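Long-range contacts in uncharacterized protein (Candida albicans, PDB 5K04), which serves as the non-catalytic subunit of the NatB N-terminal acetyltransferase complex, probably as the helical scaffold that holds the catalytic subunit NAT3: residues 462-466 with 510-515; 423-427 with 738-742; 666-670 with 746-750; 620-625 with 679-683. All coordinates share one frame. Residue numbers count along the deposited sequence, not the author numbering.

Contact 1: residues 462-466 with 510-515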
loop_
_atom_site.group_PDB
_atom_site.type_symbol
_atom_site.label_atom_id
_atom_site.label_comp_id
_atom_site.label_asym_id
_atom_site.label_seq_id
_atom_site.Cartn_x
_atom_site.Cartn_y
_atom_site.Cartn_z
ATOM N N TRP A 462 4.435 -16.298 5.450
ATOM C CA TRP A 462 3.463 -15.877 4.442
ATOM C C TRP A 462 2.032 -15.922 4.971
ATOM O O TRP A 462 1.227 -15.034 4.678
ATOM C CB TRP A 462 3.582 -16.752 3.202
ATOM C CG TRP A 462 4.726 -16.360 2.336
ATOM C CD1 TRP A 462 5.894 -17.051 2.148
ATOM C CD2 TRP A 462 4.825 -15.180 1.539
ATOM N NE1 TRP A 462 6.705 -16.370 1.273
ATOM C CE2 TRP A 462 6.078 -15.214 0.890
ATOM C CE3 TRP A 462 3.978 -14.095 1.308
ATOM C CZ2 TRP A 462 6.496 -14.217 0.023
ATOM C CZ3 TRP A 462 4.408 -13.079 0.443
ATOM C CH2 TRP A 462 5.649 -13.155 -0.189
ATOM N N VAL A 463 1.690 -16.967 5.728
ATOM C CA VAL A 463 0.368 -17.038 6.342
ATOM C C VAL A 463 0.168 -15.848 7.269
ATOM O O VAL A 463 -0.923 -15.267 7.344
ATOM C CB VAL A 463 0.205 -18.379 7.088
ATOM C CG1 VAL A 463 -1.047 -18.387 7.941
ATOM C CG2 VAL A 463 0.192 -19.543 6.111
ATOM N N ASP A 464 1.238 -15.450 7.967
ATOM C CA ASP A 464 1.177 -14.284 8.841
ATOM C C ASP A 464 0.900 -13.018 8.038
ATOM O O ASP A 464 0.111 -12.161 8.456
ATOM C CB ASP A 464 2.488 -14.167 9.618
ATOM C CG ASP A 464 2.384 -13.225 10.787
ATOM O OD1 ASP A 464 1.622 -13.537 11.731
ATOM O OD2 ASP A 464 3.067 -12.175 10.761
ATOM N N ILE A 465 1.525 -12.902 6.865
ATOM C CA ILE A 465 1.235 -11.805 5.954
ATOM C C ILE A 465 -0.224 -11.846 5.511
ATOM O O ILE A 465 -0.899 -10.810 5.459
ATOM C CB ILE A 465 2.211 -11.853 4.763
ATOM C CG1 ILE A 465 3.630 -11.568 5.245
ATOM C CG2 ILE A 465 1.834 -10.852 3.705
ATOM C CD1 ILE A 465 4.672 -11.588 4.172
ATOM N N TYR A 466 -0.740 -13.044 5.201
ATOM C CA TYR A 466 -2.150 -13.163 4.827
ATOM C C TYR A 466 -3.081 -12.749 5.967
ATOM O O TYR A 466 -4.151 -12.179 5.715
ATOM C CB TYR A 466 -2.489 -14.589 4.378
ATOM C CG TYR A 466 -3.925 -14.652 3.921
ATOM C CD1 TYR A 466 -4.290 -14.197 2.658
ATOM C CD2 TYR A 466 -4.928 -15.119 4.761
ATOM C CE1 TYR A 466 -5.626 -14.209 2.231
ATOM C CE2 TYR A 466 -6.265 -15.141 4.346
ATOM C CZ TYR A 466 -6.608 -14.684 3.083
ATOM O OH TYR A 466 -7.934 -14.692 2.678
ATOM N N PHE A 510 -0.402 -12.545 -4.922
ATOM C CA PHE A 510 0.916 -13.161 -4.812
ATOM C C PHE A 510 1.073 -13.889 -3.485
ATOM O O PHE A 510 1.627 -14.993 -3.436
ATOM C CB PHE A 510 2.018 -12.114 -4.959
ATOM C CG PHE A 510 3.370 -12.711 -4.915
ATOM C CD1 PHE A 510 3.787 -13.542 -5.935
ATOM C CD2 PHE A 510 4.201 -12.492 -3.843
ATOM C CE1 PHE A 510 5.015 -14.129 -5.891
ATOM C CE2 PHE A 510 5.433 -13.079 -3.792
ATOM C CZ PHE A 510 5.843 -13.902 -4.814
ATOM N N THR A 511 0.596 -13.270 -2.395
ATOM C CA THR A 511 0.636 -13.904 -1.081
ATOM C C THR A 511 -0.094 -15.245 -1.093
ATOM O O THR A 511 0.420 -16.239 -0.568
ATOM C CB THR A 511 0.042 -12.946 -0.032
ATOM O OG1 THR A 511 0.879 -11.788 0.107
ATOM C CG2 THR A 511 -0.090 -13.617 1.306
ATOM N N VAL A 512 -1.280 -15.300 -1.721
ATOM C CA VAL A 512 -2.030 -16.554 -1.818
ATOM C C VAL A 512 -1.307 -17.545 -2.724
ATOM O O VAL A 512 -1.162 -18.724 -2.380
ATOM C CB VAL A 512 -3.474 -16.290 -2.304
ATOM C CG1 VAL A 512 -4.232 -17.604 -2.553
ATOM C CG2 VAL A 512 -4.260 -15.418 -1.302
ATOM N N ALA A 513 -0.817 -17.076 -3.883
ATOM C CA ALA A 513 -0.087 -17.954 -4.801
ATOM C C ALA A 513 1.137 -18.568 -4.131
ATOM O O ALA A 513 1.428 -19.757 -4.313
ATOM C CB ALA A 513 0.344 -17.171 -6.039
ATOM N N LYS A 514 1.853 -17.762 -3.340
ATOM C CA LYS A 514 3.070 -18.207 -2.672
ATOM C C LYS A 514 2.768 -19.224 -1.575
ATOM O O LYS A 514 3.507 -20.198 -1.398
ATOM C CB LYS A 514 3.795 -16.990 -2.106
ATOM C CG LYS A 514 5.201 -17.265 -1.678
ATOM C CD LYS A 514 6.160 -17.244 -2.862
ATOM C CE LYS A 514 7.592 -17.304 -2.336
ATOM N NZ LYS A 514 8.590 -17.248 -3.422
ATOM N N ILE A 515 1.688 -19.010 -0.825
ATOM C CA ILE A 515 1.266 -19.980 0.181
ATOM C C ILE A 515 0.933 -21.315 -0.467
ATOM O O ILE A 515 1.309 -22.388 0.035
ATOM C CB ILE A 515 0.066 -19.428 0.967
ATOM C CG1 ILE A 515 0.531 -18.316 1.915
ATOM C CG2 ILE A 515 -0.677 -20.569 1.689
ATOM C CD1 ILE A 515 -0.610 -17.435 2.394
#
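Trp462 lays its indole across one turn of helix 506-521. Lys514 CG sits over a face of the Trp462 indole, 3.6 Å from the centroid of its five-membered ring, a CH-pi contact. Lys514 NZ goes on to the backbone oxygens of Thr450 and Thr452. At the far end of the indole, Trp462 CH2 meets Phe510 CE2 at 3.6 Å. Near its root, Trp462 CB touches Ile515 CG1 at 3.7 Å. Trp462 is thus a knob in a hole made by Phe510, Thr511, Lys514 and Ile515. Two helices meet here in the alpha-helical, TPR-like array of the NatB auxiliary subunit. The short segments run roughly antiparallel, at 148°, with axes 9.5 Å apart. One turn after Trp462, Tyr466 adds a second layer. Tyr466 CB packs 3.9 Å from Ile515 CD1, and Tyr466 CE1 lies 4.0 Å from Val512 CG2. Thr511 CG2 approaches Tyr466 CB at 4.0 Å. The Thr511 hydroxyl bonds to Ser507 O and Asn446. Tyr466 also stacks edge-to-face with Phe531 of helix 525-537.

Contact 2: residues 423-427 with 738-742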
loop_
_atom_site.group_PDB
_atom_site.type_symbol
_atom_site.label_atom_id
_atom_site.label_comp_id
_atom_site.label_asym_id
_atom_site.label_seq_id
_atom_site.Cartn_x
_atom_site.Cartn_y
_atom_site.Cartn_z
ATOM N N ASN A 423 20.510 -17.247 -6.612
ATOM C CA ASN A 423 19.809 -18.370 -6.010
ATOM C C ASN A 423 20.002 -18.426 -4.498
ATOM O O ASN A 423 19.754 -19.470 -3.880
ATOM C CB ASN A 423 20.255 -19.675 -6.674
ATOM C CG ASN A 423 19.909 -19.709 -8.145
ATOM O OD1 ASN A 423 18.741 -19.572 -8.535
ATOM N ND2 ASN A 423 20.923 -19.874 -8.972
ATOM N N THR A 424 20.429 -17.310 -3.899
ATOM C CA THR A 424 20.610 -17.162 -2.457
ATOM C C THR A 424 19.280 -16.810 -1.776
ATOM O O THR A 424 19.154 -15.830 -1.040
ATOM C CB THR A 424 21.656 -16.087 -2.196
ATOM O OG1 THR A 424 21.259 -14.880 -2.864
ATOM C CG2 THR A 424 22.996 -16.512 -2.737
ATOM N N ASN A 425 18.268 -17.644 -2.027
ATOM C CA ASN A 425 16.902 -17.314 -1.626
ATOM C C ASN A 425 16.707 -17.400 -0.116
ATOM O O ASN A 425 15.718 -16.878 0.412
ATOM C CB ASN A 425 15.955 -18.244 -2.372
ATOM C CG ASN A 425 16.301 -18.347 -3.856
ATOM O OD1 ASN A 425 16.574 -17.342 -4.524
ATOM N ND2 ASN A 425 16.328 -19.571 -4.363
ATOM N N ASP A 426 17.691 -17.995 0.552
ATOM C CA ASP A 426 17.773 -18.197 1.993
ATOM C C ASP A 426 17.821 -16.882 2.778
ATOM O O ASP A 426 17.431 -16.849 3.946
ATOM C CB ASP A 426 19.066 -19.005 2.232
ATOM C CG ASP A 426 18.941 -20.016 3.275
ATOM O OD1 ASP A 426 18.504 -19.671 4.388
ATOM O OD2 ASP A 426 19.305 -21.175 2.992
ATOM N N LEU A 427 18.325 -15.804 2.162
ATOM C CA LEU A 427 18.967 -14.704 2.877
ATOM C C LEU A 427 18.175 -13.403 2.854
ATOM O O LEU A 427 18.643 -12.392 3.397
ATOM C CB LEU A 427 20.363 -14.446 2.291
ATOM C CG LEU A 427 21.304 -15.648 2.183
ATOM C CD1 LEU A 427 22.628 -15.235 1.534
ATOM C CD2 LEU A 427 21.528 -16.310 3.560
ATOM N N SER A 738 24.242 -21.054 0.839
ATOM C CA SER A 738 22.838 -20.737 0.580
ATOM C C SER A 738 22.391 -21.286 -0.765
ATOM O O SER A 738 21.278 -21.805 -0.893
ATOM C CB SER A 738 22.613 -19.221 0.626
ATOM O OG SER A 738 21.303 -18.889 0.203
ATOM N N ILE A 739 23.233 -21.145 -1.789
ATOM C CA ILE A 739 22.917 -21.722 -3.092
ATOM C C ILE A 739 22.725 -23.224 -2.955
ATOM O O ILE A 739 21.758 -23.795 -3.468
ATOM C CB ILE A 739 24.018 -21.381 -4.114
ATOM C CG1 ILE A 739 23.923 -19.913 -4.527
ATOM C CG2 ILE A 739 23.944 -22.299 -5.327
ATOM C CD1 ILE A 739 25.182 -19.421 -5.218
ATOM N N GLU A 740 23.630 -23.874 -2.222
ATOM C CA GLU A 740 23.566 -25.321 -2.041
ATOM C C GLU A 740 22.271 -25.729 -1.353
ATOM O O GLU A 740 21.482 -26.508 -1.895
ATOM C CB GLU A 740 24.782 -25.792 -1.232
ATOM C CG GLU A 740 24.762 -27.296 -0.897
ATOM C CD GLU A 740 26.141 -27.863 -0.566
ATOM O OE1 GLU A 740 27.132 -27.110 -0.566
ATOM O OE2 GLU A 740 26.226 -29.070 -0.306
ATOM N N ASP A 741 22.036 -25.194 -0.150
ATOM C CA ASP A 741 20.842 -25.544 0.612
ATOM C C ASP A 741 19.565 -25.315 -0.202
ATOM O O ASP A 741 18.675 -26.173 -0.231
ATOM C CB ASP A 741 20.812 -24.738 1.914
ATOM C CG ASP A 741 21.982 -25.062 2.835
ATOM O OD1 ASP A 741 22.492 -26.200 2.786
ATOM O OD2 ASP A 741 22.389 -24.179 3.613
ATOM N N CYS A 742 19.461 -24.172 -0.885
ATOM C CA CYS A 742 18.207 -23.879 -1.576
ATOM C C CYS A 742 18.040 -24.766 -2.815
ATOM O O CYS A 742 16.948 -25.279 -3.072
ATOM C CB CYS A 742 18.121 -22.381 -1.913
ATOM S SG CYS A 742 18.068 -21.271 -0.507
HETATM O O HOH W 1 22.117 -21.037 3.958
#
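Ser738 opens the part of helix 729-747 that meets the loop between helices 409-419 and 429-434. Here an interhelical loop packs on a helix of an all-helical repeat protein. The contact ties the C-terminal helix to a loop more than 300 residues earlier. The loop bends at Thr424, the centre of an inverse gamma turn. Ser738 points into this bend, with Ser738 OG 3.2 Å from Thr424 CA and 3.0 Å from Asp426 CB. That OG is buried and has no polar partner in the model. Ile739 follows, with Ile739 CG1 4.0 Å from Thr424 CG2. It also packs on Gln711 and Ile715 of helix 707-717. Beside it, Asn423 is anchored through its side chain to Thr663 and Gln711. Asp741 is solvent-exposed, and Asp741 OD2 lies 4.3 Å from Asp426 OD2, a pair of like charges. A water between the two acids donates to Asp741 OD2 at 3.2 Å and, weakly, to Asp426 OD2 at 3.0 Å. Cys742 points toward the loop, with Cys742 SG 3.5 Å from Asp426 N.

Contact 3: residues 666-670 with 746-750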
loop_
_atom_site.group_PDB
_atom_site.type_symbol
_atom_site.label_atom_id
_atom_site.label_comp_id
_atom_site.label_asym_id
_atom_site.label_seq_id
_atom_site.Cartn_x
_atom_site.Cartn_y
_atom_site.Cartn_z
ATOM N N LEU A 666 13.017 -23.897 -11.380
ATOM C CA LEU A 666 13.066 -25.222 -10.780
ATOM C C LEU A 666 11.965 -25.381 -9.736
ATOM O O LEU A 666 11.330 -26.442 -9.650
ATOM C CB LEU A 666 14.453 -25.442 -10.182
ATOM C CG LEU A 666 15.013 -26.850 -10.005
ATOM C CD1 LEU A 666 14.742 -27.700 -11.231
ATOM C CD2 LEU A 666 16.504 -26.758 -9.739
ATOM N N THR A 667 11.711 -24.317 -8.959
ATOM C CA THR A 667 10.614 -24.323 -7.996
ATOM C C THR A 667 9.283 -24.519 -8.708
ATOM O O THR A 667 8.413 -25.254 -8.227
ATOM C CB THR A 667 10.622 -23.016 -7.183
ATOM O OG1 THR A 667 11.862 -22.873 -6.478
ATOM C CG2 THR A 667 9.518 -22.991 -6.172
ATOM N N ASN A 668 9.129 -23.908 -9.885
ATOM C CA ASN A 668 7.879 -24.045 -10.624
ATOM C C ASN A 668 7.760 -25.425 -11.243
ATOM O O ASN A 668 6.659 -25.991 -11.301
ATOM C CB ASN A 668 7.781 -22.963 -11.694
ATOM C CG ASN A 668 7.335 -21.624 -11.126
ATOM O OD1 ASN A 668 6.652 -21.563 -10.094
ATOM N ND2 ASN A 668 7.711 -20.545 -11.806
ATOM N N LEU A 669 8.886 -25.983 -11.699
ATOM C CA LEU A 669 8.886 -27.365 -12.160
ATOM C C LEU A 669 8.491 -28.322 -11.038
ATOM O O LEU A 669 7.703 -29.250 -11.262
ATOM C CB LEU A 669 10.256 -27.755 -12.721
ATOM C CG LEU A 669 10.269 -29.205 -13.242
ATOM C CD1 LEU A 669 9.255 -29.371 -14.388
ATOM C CD2 LEU A 669 11.646 -29.650 -13.692
ATOM N N VAL A 670 9.034 -28.121 -9.829
ATOM C CA VAL A 670 8.716 -29.025 -8.717
ATOM C C VAL A 670 7.227 -28.973 -8.415
ATOM O O VAL A 670 6.579 -30.010 -8.224
ATOM C CB VAL A 670 9.547 -28.675 -7.461
ATOM C CG1 VAL A 670 9.030 -29.433 -6.253
ATOM C CG2 VAL A 670 10.998 -29.011 -7.646
ATOM N N LEU A 746 15.297 -28.254 -3.554
ATOM C CA LEU A 746 14.441 -28.357 -4.734
ATOM C C LEU A 746 14.668 -29.679 -5.465
ATOM O O LEU A 746 13.709 -30.365 -5.835
ATOM C CB LEU A 746 14.694 -27.162 -5.666
ATOM C CG LEU A 746 14.311 -25.797 -5.077
ATOM C CD1 LEU A 746 14.569 -24.644 -6.042
ATOM C CD2 LEU A 746 12.835 -25.779 -4.620
ATOM N N LEU A 747 15.939 -30.052 -5.670
ATOM C CA LEU A 747 16.283 -31.285 -6.379
ATOM C C LEU A 747 15.723 -32.520 -5.683
ATOM O O LEU A 747 15.220 -33.437 -6.339
ATOM C CB LEU A 747 17.799 -31.399 -6.494
ATOM C CG LEU A 747 18.473 -30.379 -7.400
ATOM C CD1 LEU A 747 19.971 -30.426 -7.199
ATOM C CD2 LEU A 747 18.140 -30.680 -8.840
ATOM N N ASN A 748 15.823 -32.568 -4.350
ATOM C CA ASN A 748 15.241 -33.652 -3.567
ATOM C C ASN A 748 13.719 -33.628 -3.574
ATOM O O ASN A 748 13.094 -34.608 -3.165
ATOM C CB ASN A 748 15.744 -33.578 -2.126
ATOM C CG ASN A 748 17.250 -33.792 -2.016
ATOM O OD1 ASN A 748 17.905 -34.277 -2.947
ATOM N ND2 ASN A 748 17.805 -33.421 -0.875
ATOM N N SER A 749 13.116 -32.530 -4.004
ATOM C CA SER A 749 11.670 -32.420 -4.082
ATOM C C SER A 749 11.133 -32.831 -5.448
ATOM O O SER A 749 9.922 -33.026 -5.587
ATOM C CB SER A 749 11.242 -30.988 -3.751
ATOM O OG SER A 749 11.279 -30.758 -2.355
ATOM N N LEU A 750 12.001 -32.932 -6.456
ATOM C CA LEU A 750 11.646 -33.562 -7.718
ATOM C C LEU A 750 11.599 -35.079 -7.497
ATOM O O LEU A 750 10.796 -35.769 -8.118
ATOM C CB LEU A 750 12.653 -33.209 -8.821
ATOM C CG LEU A 750 12.882 -31.767 -9.285
ATOM C CD1 LEU A 750 14.228 -31.639 -10.006
ATOM C CD2 LEU A 750 11.789 -31.329 -10.206
#
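The end of the chain folds its last five residues against one side of helix 661-682. Leu746 is still helical. A type I beta turn from Leu747 to Leu750 then curls the chain, so that Leu746 and Leu750 both present their side chains to the helix. Val670 is the main bump on the other side. It fits into the curl: Val670 CG2 lies 3.5 Å from Leu746 O and 3.5 Å from Leu750 CD2, while Val670 CG1 rests 3.7 Å from Ser749 CB. Leu746 fills the hollow one turn back. Leu746 CD1 reaches 3.3 Å from Thr667 OG1 and 4.2 Å from Leu666 CB. The Thr667 hydroxyl bonds to Thr663 O, within its own helix. Leu750 packs against two leucines of the helix, with Leu750 CD2 3.9 Å from Leu669 CD2 and Leu750 CD1 4.2 Å from Leu666 CD1. Leu666 also meets Leu747, CD2 to CD2, at 4.3 Å. The fit is mostly apolar, and the turn's hydrogen bonds stay within the tail. Ser749 OG likewise bonds back to Ala745 O. Phe702 of helix 698-703 packs on Leu666, Leu669 and Leu747. Thr667 and Val670 touch both the tail and Ile521 of helix 506-521, so the three elements meet along these side chains.

Contact 4: residues 620-625 with 679-683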
loop_
_atom_site.group_PDB
_atom_site.type_symbol
_atom_site.label_atom_id
_atom_site.label_comp_id
_atom_site.label_asym_id
_atom_site.label_seq_id
_atom_site.Cartn_x
_atom_site.Cartn_y
_atom_site.Cartn_z
ATOM N N LEU A 620 -2.488 -30.297 -19.200
ATOM C CA LEU A 620 -2.678 -31.192 -18.066
ATOM C C LEU A 620 -4.074 -31.040 -17.484
ATOM O O LEU A 620 -4.737 -32.036 -17.164
ATOM C CB LEU A 620 -1.618 -30.907 -17.002
ATOM C CG LEU A 620 -1.746 -31.674 -15.681
ATOM C CD1 LEU A 620 -1.653 -33.185 -15.923
ATOM C CD2 LEU A 620 -0.705 -31.208 -14.662
ATOM N N LEU A 621 -4.542 -29.797 -17.357
ATOM C CA LEU A 621 -5.833 -29.536 -16.738
ATOM C C LEU A 621 -6.977 -29.905 -17.671
ATOM O O LEU A 621 -7.997 -30.433 -17.221
ATOM C CB LEU A 621 -5.906 -28.066 -16.330
ATOM C CG LEU A 621 -4.781 -27.652 -15.372
ATOM C CD1 LEU A 621 -4.680 -26.141 -15.264
ATOM C CD2 LEU A 621 -4.998 -28.263 -13.995
ATOM N N LYS A 622 -6.811 -29.643 -18.975
ATOM C CA LYS A 622 -7.838 -29.984 -19.958
ATOM C C LYS A 622 -8.090 -31.489 -19.992
ATOM O O LYS A 622 -9.239 -31.940 -20.074
ATOM C CB LYS A 622 -7.423 -29.467 -21.343
ATOM C CG LYS A 622 -8.251 -28.278 -21.841
ATOM C CD LYS A 622 -8.141 -28.093 -23.347
ATOM C CE LYS A 622 -9.436 -28.392 -24.083
ATOM N NZ LYS A 622 -10.340 -27.215 -24.194
ATOM N N ILE A 623 -7.018 -32.274 -19.898
ATOM C CA ILE A 623 -7.094 -33.727 -19.966
ATOM C C ILE A 623 -7.689 -34.321 -18.695
ATOM O O ILE A 623 -8.371 -35.349 -18.745
ATOM C CB ILE A 623 -5.677 -34.251 -20.236
ATOM C CG1 ILE A 623 -5.356 -34.218 -21.721
ATOM C CG2 ILE A 623 -5.453 -35.594 -19.657
ATOM C CD1 ILE A 623 -3.876 -34.272 -21.933
ATOM N N THR A 624 -7.456 -33.691 -17.547
ATOM C CA THR A 624 -7.936 -34.208 -16.268
ATOM C C THR A 624 -9.249 -33.591 -15.797
ATOM O O THR A 624 -9.989 -34.249 -15.064
ATOM C CB THR A 624 -6.880 -33.983 -15.187
ATOM O OG1 THR A 624 -6.544 -32.589 -15.136
ATOM C CG2 THR A 624 -5.630 -34.805 -15.505
ATOM N N LYS A 625 -9.572 -32.364 -16.207
ATOM C CA LYS A 625 -10.681 -31.630 -15.607
ATOM C C LYS A 625 -11.777 -31.279 -16.610
ATOM O O LYS A 625 -12.708 -30.542 -16.261
ATOM C CB LYS A 625 -10.163 -30.350 -14.931
ATOM C CG LYS A 625 -9.015 -30.567 -13.942
ATOM C CD LYS A 625 -9.486 -31.348 -12.729
ATOM C CE LYS A 625 -10.672 -30.663 -12.075
ATOM N NZ LYS A 625 -11.081 -31.347 -10.831
ATOM N N LEU A 679 -3.216 -34.811 -9.531
ATOM C CA LEU A 679 -4.237 -35.126 -10.523
ATOM C C LEU A 679 -4.223 -36.603 -10.900
ATOM O O LEU A 679 -5.283 -37.190 -11.152
ATOM C CB LEU A 679 -4.046 -34.249 -11.754
ATOM C CG LEU A 679 -4.390 -32.779 -11.485
ATOM C CD1 LEU A 679 -3.942 -31.891 -12.622
ATOM C CD2 LEU A 679 -5.895 -32.634 -11.250
ATOM N N ALA A 680 -3.039 -37.222 -10.947
ATOM C CA ALA A 680 -2.975 -38.654 -11.224
ATOM C C ALA A 680 -3.775 -39.457 -10.202
ATOM O O ALA A 680 -4.407 -40.462 -10.550
ATOM C CB ALA A 680 -1.525 -39.117 -11.241
ATOM N N LYS A 681 -3.762 -39.027 -8.938
ATOM C CA LYS A 681 -4.594 -39.651 -7.915
ATOM C C LYS A 681 -6.074 -39.366 -8.156
ATOM O O LYS A 681 -6.881 -40.289 -8.306
ATOM C CB LYS A 681 -4.184 -39.144 -6.530
ATOM C CG LYS A 681 -2.735 -39.392 -6.131
ATOM C CD LYS A 681 -2.415 -38.644 -4.834
ATOM C CE LYS A 681 -0.918 -38.577 -4.547
ATOM N NZ LYS A 681 -0.605 -37.573 -3.479
ATOM N N ARG A 682 -6.446 -38.079 -8.188
ATOM C CA ARG A 682 -7.852 -37.688 -8.297
ATOM C C ARG A 682 -8.483 -38.140 -9.607
ATOM O O ARG A 682 -9.699 -38.357 -9.657
ATOM C CB ARG A 682 -7.997 -36.169 -8.164
ATOM C CG ARG A 682 -8.044 -35.642 -6.747
ATOM C CD ARG A 682 -8.029 -34.106 -6.741
ATOM N NE ARG A 682 -9.201 -33.491 -7.382
ATOM C CZ ARG A 682 -10.111 -32.768 -6.730
ATOM N NH1 ARG A 682 -9.973 -32.576 -5.420
ATOM N NH2 ARG A 682 -11.151 -32.241 -7.377
ATOM N N HIS A 683 -7.694 -38.279 -10.674
ATOM C CA HIS A 683 -8.219 -38.622 -12.000
ATOM C C HIS A 683 -7.330 -39.671 -12.661
ATOM O O HIS A 683 -6.617 -39.393 -13.632
ATOM C CB HIS A 683 -8.358 -37.366 -12.863
ATOM C CG HIS A 683 -9.194 -36.294 -12.227
ATOM N ND1 HIS A 683 -8.646 -35.202 -11.590
ATOM C CD2 HIS A 683 -10.536 -36.161 -12.105
ATOM C CE1 HIS A 683 -9.613 -34.437 -11.116
ATOM N NE2 HIS A 683 -10.771 -34.996 -11.414
#
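The apolar part of this contact centres on Leu679. Its side chain is a knob in the hole between Leu620, Leu621, Thr624 and Lys625. Leu679 CD1 lies 3.8 Å from Leu620 CG, 4.0 Å from Leu621 CD2 and 3.7 Å from Thr624 OG1. Leu679 CD2 is 4.1 Å from the aliphatic CD of Lys625. The two segments share no hydrogen bond. Thr624 OG1 donates to Leu620 O at 2.8 Å, so the hydroxyl is satisfied on its own helix while it borders the knob. His683 N bonds to Leu679 O at 2.7 Å, although His683 itself has left helical backbone angles. The histidine ring lies against Thr624. Thr624 O sits over one face of the ring, 3.6 Å from His683 CD2. His683 ND1 is buried and has no partner in the model. The charged groups gather at the more open side. Lys625 NZ lies 3.4 Å from His683 CE1, at the ring edge, and 3.6 Å from Arg682 NH2, a like charge. Each cation has other partners: Lys625 NZ bonds to the backbone oxygens of Val584 and Glu586, and Arg682 forms a salt bridge with Asp587. Met688 of helix 686-695 also packs on Leu620 and Thr624. Knobs-into-holes contact between helices 608-625 and 661-682 is in keeping with an alpha-helical repeat fold.

Overall arrangement
Contact 1 lies deepest, its centre about 14 Å from the centre of the chain, and joins two helices mainly through buried aromatic and aliphatic groups. Contacts 2 and 3 lie farther out, yet are largely buried. Both use helix 729-747, and their centres are about 14 Å apart. Contact 2 meets a loop and has a water-bridged pair of acids, whereas contact 3 is almost wholly aliphatic. Contact 4 is the outermost, its centre about 34 Å from the centre of the chain, partly buried and edged by positive charges. Contacts 3 and 4 share helix 661-682, which therefore links the C-terminal tail to helix 608-625. The knob is aromatic in central contact 1 but aliphatic in outlying contact 4.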